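Local coordinates for AB hydrolase-1 domain-containing protein (Parabacteroides distasonis, PDB 4Q34) that probably acts as an esterase of the alpha/beta hydrolase family, although its substrate is not established, at residues H30-Y35 against Q88-N93. Numbering follows the deposited sequence.
Sequences HGDHAY and QPRRGN
A type II beta turn from Gln88 to Arg91, in the loop that leaves strand 83-87 of the alpha/beta-hydrolase sheet, lies against the break in strand 28-41, and the salt bridge of Arg90 to Asp32 ties the two. The guanidinium grips the carboxylate side-on, one nitrogen to each oxygen: Arg90 NE reaches Asp32 OD1 at 2.9 Å, nearly straight at 170°, and Arg90 NH2 reaches Asp32 OD2 at 2.9 Å along a more bent path. The two planes are 55° apart, and both donors approach from above the carboxylate plane. The Arg90 chain is extended from CG to NE, and Thr150 O and Glu99 take its NH1, while Thr98 also bonds Asp32 OD2. A methionine in place of Arg90 would probably leave the buried carboxylate of Asp32 without its compensating charge. Beside this bridge Pro89 CA makes a CH···O contact with His33 O, 3.2 Å away, and a water donates to that same oxygen while accepting from Arg90 N at 3.1 Å. A second water joins His33 NE2 to Asn93 O. At the far end the Asn93 side chain runs alongside Tyr35, amide at 89° to the ring: Asn93 CB sits over the Tyr35 face, 4.0 Å from the ring centroid, and Asn93 ND2 lies 3.4 Å from Tyr35 CE1, over the same ring and toward its rim. In the second subunit, Asn93 N of that subunit bonds Asn93 OD1, Glu63 of that subunit bonds Tyr35 OH, and Arg142 of that subunit bonds His33 ND1. Helix 153-167 packs on Pro89 and Arg90 through Val155, while strands 10-16 and 83-87 contact Ala34 through Val16 and Val86.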
loop_
_atom_site.group_PDB
_atom_site.type_symbol
_atom_site.label_atom_id
_atom_site.label_comp_id
_atom_site.label_asym_id
_atom_site.label_seq_id
_atom_site.Cartn_x
_atom_site.Cartn_y
_atom_site.Cartn_z
ATOM N N HIS A 30 -7.517 14.319 9.392
ATOM C CA HIS A 30 -6.397 13.495 9.777
ATOM C C HIS A 30 -5.545 13.095 8.582
ATOM O O HIS A 30 -5.966 12.277 7.761
ATOM C CB HIS A 30 -6.890 12.219 10.441
ATOM C CG HIS A 30 -7.568 12.431 11.751
ATOM N ND1 HIS A 30 -8.781 13.067 11.859
ATOM C CD2 HIS A 30 -7.207 12.084 13.012
ATOM C CE1 HIS A 30 -9.139 13.120 13.136
ATOM N NE2 HIS A 30 -8.191 12.543 13.859
ATOM N N GLY A 31 -4.334 13.630 8.522
ATOM C CA GLY A 31 -3.389 13.331 7.428
ATOM C C GLY A 31 -1.941 13.295 7.852
ATOM O O GLY A 31 -1.597 13.528 9.011
ATOM N N ASP A 32 -1.062 13.055 6.891
ATOM C CA ASP A 32 0.386 13.054 7.114
ATOM C C ASP A 32 0.966 11.899 8.001
ATOM O O ASP A 32 2.109 11.953 8.428
ATOM C CB ASP A 32 0.889 14.440 7.581
ATOM C CG ASP A 32 0.961 15.467 6.429
ATOM O OD1 ASP A 32 0.753 15.100 5.232
ATOM O OD2 ASP A 32 1.221 16.658 6.748
ATOM N N HIS A 33 0.170 10.859 8.229
ATOM C CA HIS A 33 0.616 9.629 8.900
ATOM C C HIS A 33 1.408 8.818 7.900
ATOM O O HIS A 33 1.335 9.035 6.669
ATOM C CB HIS A 33 -0.598 8.814 9.351
ATOM C CG HIS A 33 -1.621 8.672 8.264
ATOM N ND1 HIS A 33 -2.565 9.644 8.018
ATOM C CD2 HIS A 33 -1.778 7.740 7.283
ATOM C CE1 HIS A 33 -3.283 9.297 6.962
ATOM N NE2 HIS A 33 -2.828 8.145 6.504
ATOM N N ALA A 34 2.139 7.838 8.402
ATOM C CA ALA A 34 2.685 6.773 7.558
ATOM C C ALA A 34 1.722 5.602 7.630
ATOM O O ALA A 34 0.949 5.482 8.618
ATOM C CB ALA A 34 4.059 6.339 8.067
ATOM N N TYR A 35 1.817 4.706 6.639
ATOM C CA TYR A 35 1.123 3.441 6.657
ATOM C C TYR A 35 2.156 2.340 6.870
ATOM O O TYR A 35 3.227 2.391 6.293
ATOM C CB TYR A 35 0.360 3.180 5.370
ATOM C CG TYR A 35 -0.066 1.730 5.182
ATOM C CD1 TYR A 35 0.755 0.848 4.530
ATOM C CD2 TYR A 35 -1.289 1.267 5.633
ATOM C CE1 TYR A 35 0.380 -0.478 4.319
ATOM C CE2 TYR A 35 -1.685 -0.058 5.441
ATOM C CZ TYR A 35 -0.842 -0.930 4.766
ATOM O OH TYR A 35 -1.189 -2.246 4.563
ATOM N N GLN A 88 5.762 6.071 3.711
ATOM C CA GLN A 88 5.970 7.270 4.459
ATOM C C GLN A 88 4.835 8.228 4.163
ATOM O O GLN A 88 4.107 8.039 3.201
ATOM C CB GLN A 88 7.343 7.884 4.135
ATOM C CG GLN A 88 7.351 8.748 2.883
ATOM C CD GLN A 88 8.703 9.187 2.384
ATOM O OE1 GLN A 88 9.762 8.922 2.977
ATOM N NE2 GLN A 88 8.671 9.900 1.240
ATOM N N PRO A 89 4.645 9.239 5.034
ATOM C CA PRO A 89 3.636 10.300 4.799
ATOM C C PRO A 89 3.618 10.769 3.351
ATOM O O PRO A 89 4.667 10.999 2.747
ATOM C CB PRO A 89 4.100 11.412 5.730
ATOM C CG PRO A 89 4.727 10.682 6.858
ATOM C CD PRO A 89 5.545 9.637 6.116
ATOM N N ARG A 90 2.401 10.938 2.841
ATOM C CA ARG A 90 2.119 11.471 1.496
ATOM C C ARG A 90 2.480 10.539 0.346
ATOM O O ARG A 90 2.549 10.978 -0.777
ATOM C CB ARG A 90 2.803 12.828 1.297
ATOM C CG ARG A 90 2.493 13.792 2.417
ATOM C CD ARG A 90 3.346 15.061 2.371
ATOM N NE ARG A 90 2.947 15.952 3.458
ATOM C CZ ARG A 90 3.588 17.071 3.816
ATOM N NH1 ARG A 90 4.691 17.463 3.168
ATOM N NH2 ARG A 90 3.101 17.821 4.813
ATOM N N ARG A 91 2.723 9.266 0.642
ATOM C CA ARG A 91 3.162 8.298 -0.350
ATOM C C ARG A 91 2.289 7.035 -0.335
ATOM O O ARG A 91 2.062 6.397 0.728
ATOM C CB ARG A 91 4.609 7.926 -0.101
ATOM C CG ARG A 91 5.281 7.221 -1.258
ATOM C CD ARG A 91 5.544 8.125 -2.467
ATOM N NE ARG A 91 6.451 9.242 -2.206
ATOM C CZ ARG A 91 7.778 9.172 -2.041
ATOM N NH1 ARG A 91 8.446 8.003 -2.025
ATOM N NH2 ARG A 91 8.456 10.295 -1.832
ATOM N N GLY A 92 1.833 6.617 -1.501
ATOM C CA GLY A 92 1.125 5.323 -1.638
ATOM C C GLY A 92 -0.109 5.232 -0.749
ATOM O O GLY A 92 -0.927 6.115 -0.792
ATOM N N ASN A 93 -0.193 4.170 0.074
ATOM C CA ASN A 93 -1.319 3.988 0.996
ATOM C C ASN A 93 -1.430 5.102 2.048
ATOM O O ASN A 93 -2.482 5.270 2.680
ATOM C CB ASN A 93 -1.168 2.660 1.710
ATOM C CG ASN A 93 -1.406 1.456 0.798
ATOM O OD1 ASN A 93 -1.951 1.563 -0.288
ATOM N ND2 ASN A 93 -1.021 0.277 1.288
HETATM O O HOH W 1 -3.682 7.610 3.637
HETATM O O HOH W 2 0.135 10.883 4.962
#